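Cas13d (uncultured Ruminococcus sp, PDB 6IV9) binds a CRISPR RNA as a type VI effector and uses its two HEPN domains in CRISPR RNA maturation and target RNA cleavage. Local coordinates at residues A[77-82]-A[524-529]; A[167-172]-A[533-538]; A[667-672]-A[724-729]. The protein carries 2 engineered substitutions. All coordinates share one frame; numbering follows the deposited sequence.

All three contacts border the bound CRISPR RNA, but they do so with different chemistry. Contacts 1 and 2 are neighbours, centred 11 Å apart; both draw on helix 511-535 and touch where Ala81 packs on Ile534 and Ile528 on Leu172. Contact 1 is partly buried and polar, with two amides and a backbone carbonyl at the base edges, and a carboxylate and a water behind them joining turn to helix. Contact 2 is buried and mostly apolar, and there the nucleotides meet the polar residues of 167-172 beside the methionine packing. Contact 3 lies across the centre of the chain, about 28 Å from contact 1 and about 37 Å from contact 2 by nearest atoms, and joins two other helices through a buried tyrosine ending on a ribose.

Contact 1 (A[77-82]-A[524-529]); sequences KGNSAV and KFDNIK. With nucleotides of chain B.
A binding site for bases of the CRISPR RNA, consistent with base reading, forms where the turn at the start of 77-82 meets helix 511-535, with Asn79 and Asn527 sharing one adenine. Asn79 ND2 gives Asn527 OD1 a short but bent and weak hydrogen bond of 2.7 Å. The two side chains cross at about a right angle, their amide planes 65° apart. Asn79 CG lies anti to the backbone N (chi1 -161°), which carries the amide into the gap between helix and adenine; there ND2 faces the helix, while OD1 accepts from A29 N6 of chain B at 2.9 Å and also from Lys61. Asn527 OD1 takes a second, weak bond from the same N6, and its ND2 is held by Asn175.

The turn from Lys77 to Ser80 is type II', a hairpin connection between strands 69-75 and 81-88, and it leaves Gly78 O facing C30 of chain B, whose N4 donates to it almost straight, at 3.2 Å. Nearer the backbone, Asn79 CB rests 3.4 Å from Asp526 OD2. A water accepts from Asn79 N and donates to that OD2, while Asp526 OD1 is met nearly end-on by Lys529 NZ in a 2.8 Å salt bridge.

Contact 2 (A[167-172]-A[533-538]); sequences NIHIQL and KIMKSS. With nucleotides of chain B.
Met535 reaches over the His169 ring and sets its sulfur squarely above the centre of one face. SD lies 3.4 Å from the ring centroid and only 11° off the ring normal, a Met-aromatic contact made over the face. Hydrogen bonds at both nitrogens, ND1 to Asp166 and NE2 to the backbone O of Glu543, probably hold the imidazole's rotation against the sulfur. Phe164 stacks on the same ring and Phe160 meets it edge-to-face.

The rest of the methionine is shared between two aliphatic neighbours. Its side chain and that of Ile168 run past each other in opposite directions, and Ile168 CG2 presses on Met535 CG at 3.5 Å, tighter than usual for two carbons. At the sulfur the chain bends (chi3 -72°), which carries CE to Leu172 CD1 at 3.8 Å; these two side chains cross at about a right angle. One methionine thus spans a full turn of the helix.

Next to this packing, Gln171 is turned to the RNA. Its NE2 donates to Asn167 O at 2.8 Å, from above the carbonyl plane, and this fixes the amide while OE1 accepts from O2' of U23 of chain B at 2.7 Å. Asn167 ND2 adds a weak bond to O2 of C24 of chain B.

The contact joins the first turn of helix 168-197 to the last turn of helix 511-535, with Leu64 of strand 60-65 touching Ile168, Gln171 and Ile534, and Ala81 and Leu83 of strand 81-88 meeting Ile534 and Ser537.

Contact 3 (A[667-672]-A[724-729]); sequences ERYYKS and IGLYLT. With nucleotides of chain B.
Tyr669 crosses from helix 663-673 to Leu726 on helix 713-760 and ends at the RNA. Its CB heads for the facing helix, and with CG anti to the carbonyl carbon (chi1 -80°) the ring turns one face to Leu726. Leu726 CD1 sits over the ring centre, 3.7 Å from the centroid and 1° off the normal, a CH-pi contact that leaves all six ring carbons of Tyr669 equally far, 3.9 Å, from that methyl. On the CD1 and CE1 side, Leu726 CB adds a looser touch. At the tip, OH shares a 2.7 Å hydrogen bond with O2' of U38 of chain B, which approaches in the ring plane. A water, also in that plane, lies 2.7 Å from OH and donates to Thr729 OG1, whose hydroxyl in turn binds Gly725 O. Thr729 CG2 stands 4.1 Å from Tyr669 OH.

A phenylalanine here would probably leave the ribose O2' of U38 and the water that reaches Thr729 without their phenolic partner. The ring face joins the two helices and the hydroxyl joins them to the RNA; its bond to O2', a group that DNA lacks, is consistent with recognition of RNA through its sugar.

Contact 1 (A[77-82]-A[524-529])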
loop_
_atom_site.group_PDB
_atom_site.type_symbol
_atom_site.label_atom_id
_atom_site.label_comp_id
_atom_site.label_asym_id
_atom_site.label_seq_id
_atom_site.Cartn_x
_atom_site.Cartn_y
_atom_site.Cartn_z
ATOM N N LYS A 77 -10.824 22.451 -7.137
ATOM C CA LYS A 77 -11.061 21.605 -5.952
ATOM C C LYS A 77 -10.347 20.271 -6.159
ATOM O O LYS A 77 -10.409 19.743 -7.245
ATOM C CB LYS A 77 -12.557 21.374 -5.737
ATOM C CG LYS A 77 -12.939 20.934 -4.334
ATOM C CD LYS A 77 -14.311 20.316 -4.203
ATOM C CE LYS A 77 -14.538 19.670 -2.850
ATOM N NZ LYS A 77 -13.469 18.716 -2.487
ATOM N N GLY A 78 -9.670 19.786 -5.129
ATOM C CA GLY A 78 -9.004 18.479 -5.218
ATOM C C GLY A 78 -8.017 18.435 -6.362
ATOM O O GLY A 78 -7.124 19.254 -6.388
ATOM N N ASN A 79 -8.197 17.477 -7.261
ATOM C CA ASN A 79 -7.276 17.285 -8.401
ATOM C C ASN A 79 -7.770 17.990 -9.667
ATOM O O ASN A 79 -7.156 17.826 -10.685
ATOM C CB ASN A 79 -6.944 15.817 -8.645
ATOM C CG ASN A 79 -5.687 15.699 -9.465
ATOM O OD1 ASN A 79 -4.798 16.525 -9.346
ATOM N ND2 ASN A 79 -5.627 14.712 -10.328
ATOM N N SER A 80 -8.845 18.747 -9.572
ATOM C CA SER A 80 -9.379 19.465 -10.748
ATOM C C SER A 80 -8.423 20.557 -11.217
ATOM O O SER A 80 -7.838 21.217 -10.392
ATOM C CB SER A 80 -10.703 20.029 -10.453
ATOM O OG SER A 80 -11.559 18.992 -10.065
ATOM N N ALA A 81 -8.370 20.738 -12.530
ATOM C CA ALA A 81 -7.531 21.748 -13.197
ATOM C C ALA A 81 -8.418 22.870 -13.734
ATOM O O ALA A 81 -9.461 22.578 -14.255
ATOM C CB ALA A 81 -6.769 21.117 -14.322
ATOM N N VAL A 82 -8.011 24.112 -13.528
ATOM C CA VAL A 82 -8.742 25.262 -14.110
ATOM C C VAL A 82 -7.866 25.754 -15.258
ATOM O O VAL A 82 -6.764 26.180 -14.990
ATOM C CB VAL A 82 -8.946 26.376 -13.071
ATOM C CG1 VAL A 82 -9.487 27.639 -13.703
ATOM C CG2 VAL A 82 -9.822 25.932 -11.927
ATOM N N LYS A 524 -3.657 7.814 -9.159
ATOM C CA LYS A 524 -3.312 7.643 -10.588
ATOM C C LYS A 524 -4.561 7.754 -11.470
ATOM O O LYS A 524 -4.501 8.437 -12.455
ATOM C CB LYS A 524 -2.536 6.344 -10.789
ATOM C CG LYS A 524 -1.291 6.201 -9.932
ATOM C CD LYS A 524 -0.427 7.420 -9.887
ATOM C CE LYS A 524 0.645 7.357 -8.825
ATOM N NZ LYS A 524 1.661 8.411 -9.006
ATOM N N PHE A 525 -5.656 7.106 -11.101
ATOM C CA PHE A 525 -6.891 7.209 -11.918
ATOM C C PHE A 525 -7.389 8.658 -11.936
ATOM O O PHE A 525 -7.847 9.109 -12.939
ATOM C CB PHE A 525 -7.949 6.215 -11.449
ATOM C CG PHE A 525 -7.751 4.809 -11.948
ATOM C CD1 PHE A 525 -8.068 4.463 -13.243
ATOM C CD2 PHE A 525 -7.245 3.830 -11.124
ATOM C CE1 PHE A 525 -7.882 3.172 -13.697
ATOM C CE2 PHE A 525 -7.063 2.541 -11.583
ATOM C CZ PHE A 525 -7.390 2.212 -12.865
ATOM N N ASP A 526 -7.287 9.347 -10.814
ATOM C CA ASP A 526 -7.734 10.755 -10.723
ATOM C C ASP A 526 -6.902 11.603 -11.689
ATOM O O ASP A 526 -7.459 12.432 -12.367
ATOM C CB ASP A 526 -7.584 11.245 -9.291
ATOM C CG ASP A 526 -8.496 12.390 -8.900
ATOM O OD1 ASP A 526 -9.341 12.754 -9.684
ATOM O OD2 ASP A 526 -8.348 12.878 -7.791
ATOM N N ASN A 527 -5.599 11.369 -11.733
ATOM C CA ASN A 527 -4.710 12.115 -12.654
ATOM C C ASN A 527 -5.063 11.796 -14.108
ATOM O O ASN A 527 -5.138 12.699 -14.907
ATOM C CB ASN A 527 -3.247 11.784 -12.397
ATOM C CG ASN A 527 -2.724 12.448 -11.148
ATOM O OD1 ASN A 527 -3.234 13.465 -10.733
ATOM N ND2 ASN A 527 -1.718 11.865 -10.540
ATOM N N ILE A 528 -5.271 10.523 -14.402
ATOM C CA ILE A 528 -5.584 10.094 -15.788
ATOM C C ILE A 528 -6.900 10.743 -16.211
ATOM O O ILE A 528 -6.964 11.254 -17.292
ATOM C CB ILE A 528 -5.641 8.560 -15.871
ATOM C CG1 ILE A 528 -4.271 7.926 -15.615
ATOM C CG2 ILE A 528 -6.240 8.125 -17.191
ATOM C CD1 ILE A 528 -4.308 6.477 -15.261
ATOM N N LYS A 529 -7.892 10.748 -15.340
ATOM C CA LYS A 529 -9.186 11.369 -15.712
ATOM C C LYS A 529 -8.976 12.864 -16.009
ATOM O O LYS A 529 -9.564 13.346 -16.943
ATOM C CB LYS A 529 -10.263 11.049 -14.678
ATOM C CG LYS A 529 -10.270 11.887 -13.428
ATOM C CD LYS A 529 -11.452 12.798 -13.348
ATOM C CE LYS A 529 -11.473 13.610 -12.080
ATOM N NZ LYS A 529 -10.196 14.317 -11.848
ATOM P P A B 29 4.975 13.150 -7.512
ATOM O OP1 A B 29 3.749 12.489 -7.234
ATOM O OP2 A B 29 5.530 13.248 -8.884
ATOM O "O5'" A B 29 4.776 14.607 -6.897
ATOM C "C5'" A B 29 5.876 15.521 -6.852
ATOM C "C4'" A B 29 5.345 16.911 -7.091
ATOM O "O4'" A B 29 4.739 16.931 -8.409
ATOM C "C3'" A B 29 4.210 17.334 -6.172
ATOM O "O3'" A B 29 4.690 17.700 -4.873
ATOM C "C2'" A B 29 3.601 18.468 -6.994
ATOM O "O2'" A B 29 4.389 19.653 -6.907
ATOM C "C1'" A B 29 3.684 17.869 -8.412
ATOM N N9 A B 29 2.489 17.164 -8.761
ATOM C C8 A B 29 2.209 15.822 -8.656
ATOM N N7 A B 29 0.960 15.534 -8.898
ATOM C C5 A B 29 0.372 16.762 -9.152
ATOM C C6 A B 29 -0.948 17.137 -9.422
ATOM N N6 A B 29 -1.953 16.273 -9.542
ATOM N N1 A B 29 -1.203 18.456 -9.607
ATOM C C2 A B 29 -0.192 19.318 -9.510
ATOM N N3 A B 29 1.084 19.086 -9.233
ATOM C C4 A B 29 1.293 17.775 -9.027
ATOM P P C B 30 3.740 17.676 -3.607
ATOM O OP1 C B 30 4.611 17.897 -2.482
ATOM O OP2 C B 30 2.835 16.515 -3.671
ATOM O "O5'" C B 30 2.731 18.889 -3.788
ATOM C "C5'" C B 30 3.175 20.241 -3.624
ATOM C "C4'" C B 30 1.982 21.144 -3.450
ATOM O "O4'" C B 30 1.150 21.140 -4.638
ATOM C "C3'" C B 30 0.993 20.845 -2.345
ATOM O "O3'" C B 30 1.525 21.190 -1.080
ATOM C "C2'" C B 30 -0.169 21.753 -2.762
ATOM O "O2'" C B 30 0.033 23.111 -2.389
ATOM C "C1'" C B 30 -0.140 21.578 -4.279
ATOM N N1 C B 30 -1.126 20.614 -4.778
ATOM C C2 C B 30 -2.445 21.034 -4.747
ATOM O O2 C B 30 -2.690 22.174 -4.322
ATOM N N3 C B 30 -3.415 20.198 -5.177
ATOM C C4 C B 30 -3.093 19.014 -5.702
ATOM N N4 C B 30 -4.070 18.284 -6.212
ATOM C C5 C B 30 -1.737 18.573 -5.789
ATOM C C6 C B 30 -0.789 19.436 -5.386
ATOM P P U B 23 5.183 19.318 -12.572
ATOM O OP1 U B 23 4.220 19.831 -13.561
ATOM O OP2 U B 23 5.057 19.624 -11.162
ATOM O "O5'" U B 23 5.120 17.726 -12.734
ATOM C "C5'" U B 23 5.609 16.815 -11.722
ATOM C "C4'" U B 23 4.890 15.476 -11.894
ATOM O "O4'" U B 23 3.506 15.693 -11.520
ATOM C "C3'" U B 23 4.838 14.980 -13.348
ATOM O "O3'" U B 23 5.005 13.580 -13.390
ATOM C "C2'" U B 23 3.448 15.343 -13.804
ATOM O "O2'" U B 23 2.970 14.586 -14.917
ATOM C "C1'" U B 23 2.641 15.176 -12.513
ATOM N N1 U B 23 1.423 15.998 -12.553
ATOM C C2 U B 23 0.194 15.361 -12.587
ATOM O O2 U B 23 0.078 14.165 -12.556
ATOM N N3 U B 23 -0.888 16.197 -12.706
ATOM C C4 U B 23 -0.879 17.548 -12.809
ATOM O O4 U B 23 -1.944 18.150 -12.937
ATOM C C5 U B 23 0.422 18.143 -12.741
ATOM C C6 U B 23 1.498 17.365 -12.608
HETATM O O HOH W 1 -9.951 15.185 -7.184
#

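Contact 2 (A[167-172]-A[533-538])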
loop_
_atom_site.group_PDB
_atom_site.type_symbol
_atom_site.label_atom_id
_atom_site.label_comp_id
_atom_site.label_asym_id
_atom_site.label_seq_id
_atom_site.Cartn_x
_atom_site.Cartn_y
_atom_site.Cartn_z
ATOM N N ASN A 167 3.383 17.321 -24.517
ATOM C CA ASN A 167 3.910 16.616 -23.328
ATOM C C ASN A 167 2.750 16.145 -22.453
ATOM O O ASN A 167 2.990 15.861 -21.314
ATOM C CB ASN A 167 4.878 17.509 -22.561
ATOM C CG ASN A 167 4.162 18.589 -21.793
ATOM O OD1 ASN A 167 3.051 18.939 -22.113
ATOM N ND2 ASN A 167 4.802 19.100 -20.769
ATOM N N ILE A 168 1.531 16.204 -22.966
ATOM C CA ILE A 168 0.324 15.820 -22.184
ATOM C C ILE A 168 0.102 14.308 -22.170
ATOM O O ILE A 168 -0.181 13.781 -21.126
ATOM C CB ILE A 168 -0.914 16.562 -22.704
ATOM C CG1 ILE A 168 -0.616 18.030 -23.016
ATOM C CG2 ILE A 168 -2.066 16.410 -21.736
ATOM C CD1 ILE A 168 -1.798 18.804 -23.513
ATOM N N HIS A 169 0.216 13.663 -23.319
ATOM C CA HIS A 169 -0.052 12.207 -23.398
ATOM C C HIS A 169 0.923 11.422 -22.518
ATOM O O HIS A 169 0.497 10.512 -21.867
ATOM C CB HIS A 169 -0.008 11.726 -24.850
ATOM C CG HIS A 169 -1.023 12.355 -25.731
ATOM N ND1 HIS A 169 -0.892 13.625 -26.205
ATOM C CD2 HIS A 169 -2.174 11.891 -26.231
ATOM C CE1 HIS A 169 -1.913 13.914 -26.957
ATOM N NE2 HIS A 169 -2.700 12.878 -26.993
ATOM N N ILE A 170 2.191 11.797 -22.536
ATOM C CA ILE A 170 3.239 11.087 -21.755
ATOM C C ILE A 170 2.939 11.185 -20.255
ATOM O O ILE A 170 3.246 10.263 -19.552
ATOM C CB ILE A 170 4.653 11.552 -22.149
ATOM C CG1 ILE A 170 5.716 10.567 -21.671
ATOM C CG2 ILE A 170 4.943 12.977 -21.726
ATOM C CD1 ILE A 170 5.428 9.160 -22.082
ATOM N N GLN A 171 2.425 12.320 -19.807
ATOM C CA GLN A 171 2.102 12.488 -18.372
ATOM C C GLN A 171 0.969 11.527 -17.982
ATOM O O GLN A 171 1.027 10.952 -16.927
ATOM C CB GLN A 171 1.834 13.956 -18.067
ATOM C CG GLN A 171 3.045 14.848 -18.275
ATOM C CD GLN A 171 2.765 16.264 -17.844
ATOM O OE1 GLN A 171 2.477 16.535 -16.696
ATOM N NE2 GLN A 171 2.828 17.172 -18.790
ATOM N N LEU A 172 -0.032 11.395 -18.837
ATOM C CA LEU A 172 -1.123 10.437 -18.557
ATOM C C LEU A 172 -0.525 9.027 -18.520
ATOM O O LEU A 172 -0.796 8.307 -17.595
ATOM C CB LEU A 172 -2.162 10.555 -19.672
ATOM C CG LEU A 172 -3.380 9.649 -19.564
ATOM C CD1 LEU A 172 -4.511 10.165 -20.434
ATOM C CD2 LEU A 172 -3.029 8.230 -19.939
ATOM N N LYS A 533 -9.583 14.879 -19.605
ATOM C CA LYS A 533 -10.475 16.057 -19.608
ATOM C C LYS A 533 -9.763 17.269 -20.217
ATOM O O LYS A 533 -10.378 17.971 -20.970
ATOM C CB LYS A 533 -10.962 16.327 -18.189
ATOM C CG LYS A 533 -11.810 17.571 -18.062
ATOM C CD LYS A 533 -12.409 17.762 -16.705
ATOM C CE LYS A 533 -12.986 16.491 -16.141
ATOM N NZ LYS A 533 -14.164 16.783 -15.293
ATOM N N ILE A 534 -8.498 17.483 -19.897
ATOM C CA ILE A 534 -7.759 18.641 -20.461
ATOM C C ILE A 534 -7.603 18.446 -21.970
ATOM O O ILE A 534 -7.899 19.363 -22.704
ATOM C CB ILE A 534 -6.395 18.785 -19.776
ATOM C CG1 ILE A 534 -6.528 19.419 -18.397
ATOM C CG2 ILE A 534 -5.421 19.549 -20.646
ATOM C CD1 ILE A 534 -5.406 19.046 -17.468
ATOM N N MET A 535 -7.168 17.267 -22.392
ATOM C CA MET A 535 -6.932 17.007 -23.833
ATOM C C MET A 535 -8.227 17.156 -24.640
ATOM O O MET A 535 -8.158 17.610 -25.760
ATOM C CB MET A 535 -6.285 15.641 -24.060
ATOM C CG MET A 535 -4.839 15.638 -23.672
ATOM S SD MET A 535 -3.934 14.149 -24.088
ATOM C CE MET A 535 -4.633 13.032 -22.884
ATOM N N LYS A 536 -9.363 16.814 -24.046
ATOM C CA LYS A 536 -10.668 16.849 -24.747
ATOM C C LYS A 536 -11.291 18.241 -24.663
ATOM O O LYS A 536 -12.348 18.442 -25.254
ATOM C CB LYS A 536 -11.616 15.809 -24.159
ATOM C CG LYS A 536 -11.276 14.375 -24.507
ATOM C CD LYS A 536 -12.050 13.393 -23.689
ATOM C CE LYS A 536 -11.612 11.968 -23.909
ATOM N NZ LYS A 536 -11.483 11.648 -25.346
ATOM N N SER A 537 -10.625 19.169 -23.987
ATOM C CA SER A 537 -11.150 20.544 -23.815
ATOM C C SER A 537 -11.213 21.267 -25.161
ATOM O O SER A 537 -10.442 20.942 -26.026
ATOM C CB SER A 537 -10.309 21.308 -22.835
ATOM O OG SER A 537 -9.057 21.629 -23.385
ATOM N N SER A 538 -12.093 22.258 -25.278
ATOM C CA SER A 538 -12.201 23.051 -26.528
ATOM C C SER A 538 -10.878 23.757 -26.777
ATOM O O SER A 538 -10.460 23.827 -27.902
ATOM C CB SER A 538 -13.266 24.091 -26.412
ATOM O OG SER A 538 -14.430 23.546 -25.856
ATOM P P C B 24 6.461 12.964 -13.528
ATOM O OP1 C B 24 6.322 11.515 -13.341
ATOM O OP2 C B 24 7.408 13.793 -12.837
ATOM O "O5'" C B 24 6.820 13.179 -15.072
ATOM C "C5'" C B 24 6.505 12.171 -16.035
ATOM C "C4'" C B 24 6.901 12.617 -17.419
ATOM O "O4'" C B 24 6.035 13.692 -17.868
ATOM C "C3'" C B 24 8.279 13.193 -17.519
ATOM O "O3'" C B 24 9.196 12.142 -17.615
ATOM C "C2'" C B 24 8.177 14.004 -18.809
ATOM O "O2'" C B 24 8.278 13.181 -19.955
ATOM C "C1'" C B 24 6.797 14.610 -18.646
ATOM N N1 C B 24 6.750 15.945 -17.992
ATOM C C2 C B 24 6.858 17.091 -18.802
ATOM O O2 C B 24 7.033 16.943 -20.023
ATOM N N3 C B 24 6.809 18.316 -18.225
ATOM C C4 C B 24 6.578 18.425 -16.906
ATOM N N4 C B 24 6.459 19.647 -16.380
ATOM C C5 C B 24 6.439 17.278 -16.068
ATOM C C6 C B 24 6.545 16.070 -16.646
ATOM P P U B 23 5.183 19.318 -12.572
ATOM O OP1 U B 23 4.220 19.831 -13.561
ATOM O OP2 U B 23 5.057 19.624 -11.162
ATOM O "O5'" U B 23 5.120 17.726 -12.734
ATOM C "C5'" U B 23 5.609 16.815 -11.722
ATOM C "C4'" U B 23 4.890 15.476 -11.894
ATOM O "O4'" U B 23 3.506 15.693 -11.520
ATOM C "C3'" U B 23 4.838 14.980 -13.348
ATOM O "O3'" U B 23 5.005 13.580 -13.390
ATOM C "C2'" U B 23 3.448 15.343 -13.804
ATOM O "O2'" U B 23 2.970 14.586 -14.917
ATOM C "C1'" U B 23 2.641 15.176 -12.513
ATOM N N1 U B 23 1.423 15.998 -12.553
ATOM C C2 U B 23 0.194 15.361 -12.587
ATOM O O2 U B 23 0.078 14.165 -12.556
ATOM N N3 U B 23 -0.888 16.197 -12.706
ATOM C C4 U B 23 -0.879 17.548 -12.809
ATOM O O4 U B 23 -1.944 18.150 -12.937
ATOM C C5 U B 23 0.422 18.143 -12.741
ATOM C C6 U B 23 1.498 17.365 -12.608
#

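Contact 3 (A[667-672]-A[724-729])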
loop_
_atom_site.group_PDB
_atom_site.type_symbol
_atom_site.label_atom_id
_atom_site.label_comp_id
_atom_site.label_asym_id
_atom_site.label_seq_id
_atom_site.Cartn_x
_atom_site.Cartn_y
_atom_site.Cartn_z
ATOM N N GLU A 667 8.292 4.057 27.518
ATOM C CA GLU A 667 7.899 4.214 28.937
ATOM C C GLU A 667 6.535 3.552 29.165
ATOM O O GLU A 667 6.360 2.932 30.188
ATOM C CB GLU A 667 7.896 5.691 29.321
ATOM C CG GLU A 667 9.263 6.334 29.248
ATOM C CD GLU A 667 9.909 6.622 30.588
ATOM O OE1 GLU A 667 9.547 5.972 31.565
ATOM O OE2 GLU A 667 10.774 7.473 30.640
ATOM N N ARG A 668 5.601 3.720 28.235
ATOM C CA ARG A 668 4.270 3.079 28.378
ATOM C C ARG A 668 4.408 1.554 28.343
ATOM O O ARG A 668 3.816 0.902 29.162
ATOM C CB ARG A 668 3.353 3.502 27.236
ATOM C CG ARG A 668 2.821 4.917 27.339
ATOM C CD ARG A 668 1.833 5.140 26.222
ATOM N NE ARG A 668 1.378 6.504 26.185
ATOM C CZ ARG A 668 1.906 7.426 25.407
ATOM N NH1 ARG A 668 1.907 8.689 25.791
ATOM N NH2 ARG A 668 2.442 7.085 24.250
ATOM N N TYR A 669 5.175 1.026 27.403
ATOM C CA TYR A 669 5.365 -0.438 27.314
ATOM C C TYR A 669 6.050 -0.956 28.577
ATOM O O TYR A 669 5.677 -1.977 29.090
ATOM C CB TYR A 669 6.273 -0.775 26.137
ATOM C CG TYR A 669 5.606 -0.771 24.792
ATOM C CD1 TYR A 669 4.438 -1.470 24.566
ATOM C CD2 TYR A 669 6.168 -0.089 23.731
ATOM C CE1 TYR A 669 3.826 -1.464 23.329
ATOM C CE2 TYR A 669 5.578 -0.080 22.485
ATOM C CZ TYR A 669 4.406 -0.777 22.282
ATOM O OH TYR A 669 3.833 -0.776 21.063
ATOM N N TYR A 670 7.054 -0.235 29.034
ATOM C CA TYR A 670 7.803 -0.681 30.228
ATOM C C TYR A 670 6.873 -0.757 31.443
ATOM O O TYR A 670 6.918 -1.712 32.164
ATOM C CB TYR A 670 8.971 0.270 30.472
ATOM C CG TYR A 670 9.862 -0.137 31.609
ATOM C CD1 TYR A 670 10.760 -1.167 31.467
ATOM C CD2 TYR A 670 9.796 0.505 32.831
ATOM C CE1 TYR A 670 11.577 -1.555 32.506
ATOM C CE2 TYR A 670 10.610 0.136 33.882
ATOM C CZ TYR A 670 11.499 -0.904 33.720
ATOM O OH TYR A 670 12.300 -1.286 34.743
ATOM N N LYS A 671 6.042 0.250 31.634
ATOM C CA LYS A 671 5.094 0.282 32.767
ATOM C C LYS A 671 4.039 -0.829 32.652
ATOM O O LYS A 671 3.655 -1.355 33.660
ATOM C CB LYS A 671 4.438 1.656 32.823
ATOM C CG LYS A 671 3.698 1.982 34.103
ATOM C CD LYS A 671 3.617 3.470 34.366
ATOM C CE LYS A 671 2.260 3.919 34.856
ATOM N NZ LYS A 671 2.352 4.571 36.181
ATOM N N SER A 672 3.523 -1.081 31.460
ATOM C CA SER A 672 2.475 -2.112 31.267
ATOM C C SER A 672 3.005 -3.551 31.237
ATOM O O SER A 672 2.250 -4.426 31.586
ATOM C CB SER A 672 1.653 -1.801 30.072
ATOM O OG SER A 672 2.455 -1.813 28.926
ATOM N N ILE A 724 2.226 -9.743 25.232
ATOM C CA ILE A 724 1.973 -10.368 23.904
ATOM C C ILE A 724 1.864 -9.264 22.849
ATOM O O ILE A 724 2.380 -9.430 21.776
ATOM C CB ILE A 724 0.713 -11.244 23.958
ATOM C CG1 ILE A 724 0.945 -12.492 24.806
ATOM C CG2 ILE A 724 0.232 -11.584 22.565
ATOM C CD1 ILE A 724 -0.267 -13.346 24.990
ATOM N N GLY A 725 1.190 -8.175 23.179
ATOM C CA GLY A 725 1.030 -7.106 22.188
ATOM C C GLY A 725 2.366 -6.527 21.780
ATOM O O GLY A 725 2.560 -6.275 20.621
ATOM N N LEU A 726 3.239 -6.276 22.745
ATOM C CA LEU A 726 4.569 -5.715 22.418
ATOM C C LEU A 726 5.374 -6.721 21.604
ATOM O O LEU A 726 6.004 -6.320 20.675
ATOM C CB LEU A 726 5.313 -5.372 23.705
ATOM C CG LEU A 726 6.779 -5.009 23.503
ATOM C CD1 LEU A 726 6.912 -3.794 22.616
ATOM C CD2 LEU A 726 7.457 -4.771 24.825
ATOM N N TYR A 727 5.328 -7.987 21.992
ATOM C CA TYR A 727 6.107 -9.020 21.276
ATOM C C TYR A 727 5.653 -9.088 19.819
ATOM O O TYR A 727 6.472 -9.028 18.944
ATOM C CB TYR A 727 5.900 -10.383 21.940
ATOM C CG TYR A 727 6.443 -11.543 21.156
ATOM C CD1 TYR A 727 7.780 -11.634 20.866
ATOM C CD2 TYR A 727 5.619 -12.531 20.664
ATOM C CE1 TYR A 727 8.295 -12.686 20.141
ATOM C CE2 TYR A 727 6.112 -13.588 19.926
ATOM C CZ TYR A 727 7.461 -13.672 19.662
ATOM O OH TYR A 727 7.978 -14.684 18.932
ATOM N N LEU A 728 4.353 -9.154 19.593
ATOM C CA LEU A 728 3.850 -9.226 18.201
ATOM C C LEU A 728 4.212 -7.950 17.435
ATOM O O LEU A 728 4.562 -8.049 16.287
ATOM C CB LEU A 728 2.339 -9.441 18.236
ATOM C CG LEU A 728 1.905 -10.815 18.717
ATOM C CD1 LEU A 728 0.399 -10.916 18.783
ATOM C CD2 LEU A 728 2.483 -11.893 17.832
ATOM N N THR A 729 4.071 -6.799 18.075
ATOM C CA THR A 729 4.381 -5.513 17.411
ATOM C C THR A 729 5.857 -5.472 17.017
ATOM O O THR A 729 6.146 -5.126 15.902
ATOM C CB THR A 729 4.061 -4.322 18.317
ATOM O OG1 THR A 729 2.677 -4.353 18.621
ATOM C CG2 THR A 729 4.409 -3.000 17.683
ATOM P P U B 38 2.592 0.553 12.671
ATOM O OP1 U B 38 3.349 -0.227 11.747
ATOM O OP2 U B 38 1.161 0.444 12.785
ATOM O "O5'" U B 38 3.239 0.220 14.085
ATOM C "C5'" U B 38 2.628 0.691 15.227
ATOM C "C4'" U B 38 3.592 0.589 16.389
ATOM O "O4'" U B 38 4.792 1.324 16.058
ATOM C "C3'" U B 38 3.045 1.275 17.624
ATOM O "O3'" U B 38 2.287 0.303 18.349
ATOM C "C2'" U B 38 4.311 1.720 18.356
ATOM O "O2'" U B 38 4.922 0.659 19.055
ATOM C "C1'" U B 38 5.231 2.053 17.193
ATOM N N1 U B 38 5.259 3.481 16.864
ATOM C C2 U B 38 6.448 3.976 16.353
ATOM O O2 U B 38 7.438 3.270 16.187
ATOM N N3 U B 38 6.424 5.315 16.024
ATOM C C4 U B 38 5.340 6.186 16.133
ATOM O O4 U B 38 5.461 7.372 15.784
ATOM C C5 U B 38 4.130 5.573 16.620
ATOM C C6 U B 38 4.136 4.272 16.962
HETATM O O HOH W 2 1.835 -2.494 20.461
#